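Local coordinates for protein AlyGC (Glaciecola chathamensis, PDB 5GKD) that probably cleaves alginate by beta-elimination, as a polysaccharide lyase of family 6 from a marine bacterium, at residues Lys490-Leu502 with Gly515-Asn529. Residues are numbered along the deposited sequence; the frame is centred on the assembly and turned at random.
Sequences KGSAVIFPQRSTL and GVYVDATNAPDAAGN
The ring of F496 turns its edge to D519: carboxylate oxygen OD2 lies in the ring plane, 3.4 Å from CE1, with the two planes 55° apart. A water lies in the same plane, further round by CD1, while N522 OD1 comes obliquely to CD1; W472 of the preceding turn stacks on the ring. With CG trans to its backbone N (chi1 175°), D519 sends its other oxygen, OD1, to T521. There the hydroxyl OG1 binds on the syn lone pair at 2.6 Å, and the backbone N arrives from above the carboxylate plane, closing an Asx turn. Putting an alanine at D519 would probably leave the hydroxyl and N-H of T521 without their shared acceptor and take OD2 from the F496 rim. I495 CB meets V518 CG2 on one sheet face, V494 CG1 and the Y517 ring lie side by side on the opposite one; P497 CG packs 3.9 Å from A520 CB. The backbones pair in parallel, Y517 N to A493 O, I495 N to Y517 O (2.7 Å) and D519 N to I495 O. At the strand ends the water accepts from N522 N, within donating reach of P497 O and D519 O. Such in-register pairing on successive turns is characteristic of the right-handed parallel beta-helix, the pectate-lyase-like fold.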
loop_
_atom_site.group_PDB
_atom_site.type_symbol
_atom_site.label_atom_id
_atom_site.label_comp_id
_atom_site.label_asym_id
_atom_site.label_seq_id
_atom_site.Cartn_x
_atom_site.Cartn_y
_atom_site.Cartn_z
ATOM N N LYS A 490 32.656 1.558 -17.735
ATOM C CA LYS A 490 32.210 0.575 -16.753
ATOM C C LYS A 490 33.021 0.341 -15.484
ATOM O O LYS A 490 34.146 -0.051 -15.567
ATOM C CB LYS A 490 32.030 -0.757 -17.443
ATOM C CG LYS A 490 31.271 -1.768 -16.632
ATOM C CD LYS A 490 31.809 -3.152 -16.837
ATOM C CE LYS A 490 31.139 -3.822 -18.014
ATOM N NZ LYS A 490 31.588 -5.231 -18.133
ATOM N N GLY A 491 32.425 0.574 -14.320
ATOM C CA GLY A 491 33.064 0.319 -13.077
ATOM C C GLY A 491 33.794 1.550 -12.652
ATOM O O GLY A 491 34.371 1.540 -11.605
ATOM N N SER A 492 33.780 2.602 -13.448
ATOM C CA SER A 492 34.467 3.813 -13.065
ATOM C C SER A 492 33.548 4.850 -12.452
ATOM O O SER A 492 34.026 5.836 -11.988
ATOM C CB SER A 492 35.259 4.405 -14.209
ATOM O OG SER A 492 34.408 4.876 -15.197
ATOM N N ALA A 493 32.240 4.627 -12.451
ATOM C CA ALA A 493 31.311 5.560 -11.817
ATOM C C ALA A 493 30.757 4.840 -10.631
ATOM O O ALA A 493 30.083 3.886 -10.778
ATOM C CB ALA A 493 30.208 5.981 -12.737
ATOM N N VAL A 494 31.073 5.336 -9.461
ATOM C CA VAL A 494 30.683 4.761 -8.205
ATOM C C VAL A 494 29.584 5.568 -7.572
ATOM O O VAL A 494 29.727 6.719 -7.392
ATOM C CB VAL A 494 31.899 4.679 -7.269
ATOM C CG1 VAL A 494 31.580 3.911 -6.018
ATOM C CG2 VAL A 494 33.053 4.016 -7.976
ATOM N N ILE A 495 28.478 4.931 -7.246
ATOM C CA ILE A 495 27.321 5.605 -6.662
ATOM C C ILE A 495 27.200 5.169 -5.208
ATOM O O ILE A 495 27.141 3.970 -4.914
ATOM C CB ILE A 495 26.035 5.307 -7.452
ATOM C CG1 ILE A 495 26.156 5.861 -8.875
ATOM C CG2 ILE A 495 24.824 5.910 -6.741
ATOM C CD1 ILE A 495 25.330 5.101 -9.931
ATOM N N PHE A 496 27.184 6.141 -4.298
ATOM C CA PHE A 496 27.100 5.875 -2.866
ATOM C C PHE A 496 25.756 6.354 -2.343
ATOM O O PHE A 496 25.593 7.554 -2.080
ATOM C CB PHE A 496 28.224 6.578 -2.104
ATOM C CG PHE A 496 29.588 6.018 -2.340
ATOM C CD1 PHE A 496 29.974 4.821 -1.770
ATOM C CD2 PHE A 496 30.504 6.709 -3.100
ATOM C CE1 PHE A 496 31.238 4.324 -1.972
ATOM C CE2 PHE A 496 31.778 6.208 -3.301
ATOM C CZ PHE A 496 32.138 5.020 -2.739
ATOM N N PRO A 497 24.778 5.474 -2.147
ATOM C CA PRO A 497 23.556 5.886 -1.455
ATOM C C PRO A 497 23.820 6.219 0.008
ATOM O O PRO A 497 24.578 5.534 0.702
ATOM C CB PRO A 497 22.652 4.658 -1.591
ATOM C CG PRO A 497 23.617 3.513 -1.717
ATOM C CD PRO A 497 24.750 4.048 -2.516
ATOM N N GLN A 498 23.180 7.278 0.473
ATOM C CA GLN A 498 23.195 7.627 1.879
ATOM C C GLN A 498 21.808 7.602 2.498
ATOM O O GLN A 498 21.686 7.859 3.702
ATOM C CB GLN A 498 23.830 9.008 2.085
ATOM C CG GLN A 498 25.285 9.085 1.638
ATOM C CD GLN A 498 25.833 10.501 1.671
ATOM O OE1 GLN A 498 25.669 11.261 0.723
ATOM N NE2 GLN A 498 26.487 10.861 2.768
ATOM N N ARG A 499 20.765 7.315 1.716
ATOM C CA ARG A 499 19.392 7.210 2.204
ATOM C C ARG A 499 18.915 5.760 2.141
ATOM O O ARG A 499 19.562 4.886 1.559
ATOM C CB ARG A 499 18.443 8.109 1.393
ATOM C CG ARG A 499 18.817 9.595 1.359
ATOM C CD ARG A 499 18.273 10.384 2.561
ATOM N NE ARG A 499 19.015 10.134 3.793
ATOM C CZ ARG A 499 20.162 10.740 4.117
ATOM N NH1 ARG A 499 20.702 11.637 3.296
ATOM N NH2 ARG A 499 20.780 10.445 5.261
ATOM N N SER A 500 17.755 5.515 2.755
ATOM C CA SER A 500 17.169 4.178 2.775
ATOM C C SER A 500 16.863 3.666 1.375
ATOM O O SER A 500 16.850 2.454 1.143
ATOM C CB SER A 500 15.894 4.183 3.608
ATOM O OG SER A 500 16.214 4.094 4.976
ATOM N N THR A 501 16.608 4.562 0.443
ATOM C CA THR A 501 16.390 4.204 -0.944
ATOM C C THR A 501 17.351 5.001 -1.801
ATOM O O THR A 501 17.599 6.179 -1.533
ATOM C CB THR A 501 14.943 4.490 -1.386
ATOM O OG1 THR A 501 14.047 3.656 -0.647
ATOM C CG2 THR A 501 14.773 4.222 -2.872
ATOM N N LEU A 502 17.915 4.336 -2.806
ATOM C CA LEU A 502 18.680 5.021 -3.834
ATOM C C LEU A 502 17.773 5.539 -4.945
ATOM O O LEU A 502 17.789 6.727 -5.266
ATOM C CB LEU A 502 19.732 4.076 -4.412
ATOM C CG LEU A 502 20.574 4.708 -5.508
ATOM C CD1 LEU A 502 21.307 5.907 -4.943
ATOM C CD2 LEU A 502 21.526 3.692 -6.100
ATOM N N GLY A 515 26.404 -0.461 -16.654
ATOM C CA GLY A 515 27.789 -0.266 -16.281
ATOM C C GLY A 515 28.039 0.524 -15.015
ATOM O O GLY A 515 29.129 1.047 -14.835
ATOM N N VAL A 516 27.083 0.624 -14.129
ATOM C CA VAL A 516 27.280 1.445 -12.959
ATOM C C VAL A 516 27.787 0.570 -11.820
ATOM O O VAL A 516 27.710 -0.655 -11.860
ATOM C CB VAL A 516 25.995 2.205 -12.556
ATOM C CG1 VAL A 516 25.356 2.855 -13.769
ATOM C CG2 VAL A 516 25.011 1.280 -11.847
ATOM N N TYR A 517 28.309 1.217 -10.790
ATOM C CA TYR A 517 28.837 0.530 -9.624
ATOM C C TYR A 517 28.227 1.174 -8.389
ATOM O O TYR A 517 28.339 2.390 -8.202
ATOM C CB TYR A 517 30.371 0.614 -9.608
ATOM C CG TYR A 517 31.030 -0.300 -8.615
ATOM C CD1 TYR A 517 31.064 0.025 -7.258
ATOM C CD2 TYR A 517 31.629 -1.490 -9.023
ATOM C CE1 TYR A 517 31.664 -0.808 -6.330
ATOM C CE2 TYR A 517 32.235 -2.338 -8.097
ATOM C CZ TYR A 517 32.245 -1.986 -6.752
ATOM O OH TYR A 517 32.840 -2.810 -5.824
ATOM N N VAL A 518 27.581 0.371 -7.553
ATOM C CA VAL A 518 26.913 0.876 -6.364
ATOM C C VAL A 518 27.523 0.207 -5.153
ATOM O O VAL A 518 27.508 -1.024 -5.046
ATOM C CB VAL A 518 25.390 0.650 -6.387
ATOM C CG1 VAL A 518 24.779 1.152 -5.076
ATOM C CG2 VAL A 518 24.745 1.365 -7.553
ATOM N N ASP A 519 28.045 1.019 -4.243
ATOM C CA ASP A 519 28.522 0.583 -2.941
ATOM C C ASP A 519 27.604 1.223 -1.910
ATOM O O ASP A 519 27.640 2.440 -1.716
ATOM C CB ASP A 519 29.986 0.988 -2.745
ATOM C CG ASP A 519 30.518 0.665 -1.364
ATOM O OD1 ASP A 519 29.826 0.004 -0.568
ATOM O OD2 ASP A 519 31.657 1.087 -1.066
ATOM N N ALA A 520 26.776 0.405 -1.263
ATOM C CA ALA A 520 25.793 0.863 -0.289
ATOM C C ALA A 520 26.341 0.922 1.134
ATOM O O ALA A 520 25.553 0.936 2.087
ATOM C CB ALA A 520 24.562 -0.040 -0.320
ATOM N N THR A 521 27.666 0.953 1.294
ATOM C CA THR A 521 28.288 1.022 2.617
ATOM C C THR A 521 27.713 2.142 3.490
ATOM O O THR A 521 27.552 1.974 4.702
ATOM C CB THR A 521 29.800 1.197 2.446
ATOM O OG1 THR A 521 30.361 -0.024 1.947
ATOM C CG2 THR A 521 30.476 1.604 3.768
ATOM N N ASN A 522 27.374 3.282 2.895
ATOM C CA ASN A 522 26.993 4.454 3.662
ATOM C C ASN A 522 25.493 4.649 3.795
ATOM O O ASN A 522 25.064 5.715 4.242
ATOM C CB ASN A 522 27.620 5.679 3.029
ATOM C CG ASN A 522 29.102 5.526 2.899
ATOM O OD1 ASN A 522 29.612 5.118 1.860
ATOM N ND2 ASN A 522 29.803 5.795 3.981
ATOM N N ALA A 523 24.689 3.664 3.412
ATOM C CA ALA A 523 23.250 3.748 3.644
ATOM C C ALA A 523 22.959 3.852 5.143
ATOM O O ALA A 523 23.769 3.438 5.962
ATOM C CB ALA A 523 22.559 2.521 3.058
ATOM N N PRO A 524 21.800 4.381 5.531
ATOM C CA PRO A 524 21.514 4.518 6.958
ATOM C C PRO A 524 21.524 3.169 7.660
ATOM O O PRO A 524 21.175 2.135 7.081
ATOM C CB PRO A 524 20.114 5.151 6.983
ATOM C CG PRO A 524 19.923 5.721 5.617
ATOM C CD PRO A 524 20.637 4.772 4.721
ATOM N N ASP A 525 21.942 3.197 8.927
ATOM C CA ASP A 525 22.077 1.997 9.756
ATOM C C ASP A 525 20.697 1.631 10.293
ATOM O O ASP A 525 20.360 1.833 11.463
ATOM C CB ASP A 525 23.090 2.227 10.877
ATOM C CG ASP A 525 23.494 0.937 11.598
ATOM O OD1 ASP A 525 22.768 -0.072 11.523
ATOM O OD2 ASP A 525 24.546 0.935 12.265
ATOM N N ALA A 526 19.884 1.082 9.399
ATOM C CA ALA A 526 18.516 0.744 9.732
ATOM C C ALA A 526 18.126 -0.513 8.978
ATOM O O ALA A 526 18.599 -0.765 7.870
ATOM C CB ALA A 526 17.563 1.896 9.399
ATOM N N ALA A 527 17.284 -1.314 9.606
ATOM C CA ALA A 527 16.765 -2.490 8.936
ATOM C C ALA A 527 15.754 -2.080 7.867
ATOM O O ALA A 527 15.077 -1.060 7.980
ATOM C CB ALA A 527 16.115 -3.426 9.948
ATOM N N GLY A 528 15.660 -2.881 6.815
ATOM C CA GLY A 528 14.632 -2.641 5.823
ATOM C C GLY A 528 14.954 -1.586 4.794
ATOM O O GLY A 528 14.030 -1.022 4.203
ATOM N N ASN A 529 16.230 -1.290 4.566
ATOM C CA ASN A 529 16.595 -0.462 3.428
ATOM C C ASN A 529 16.238 -1.175 2.129
ATOM O O ASN A 529 16.161 -2.400 2.063
ATOM C CB ASN A 529 18.092 -0.140 3.424
ATOM C CG ASN A 529 18.514 0.755 4.578
ATOM O OD1 ASN A 529 17.683 1.398 5.232
ATOM N ND2 ASN A 529 19.823 0.795 4.836
HETATM O O HOH W 1 26.960 4.099 0.283
HETATM O O HOH W 2 23.496 7.477 5.865
#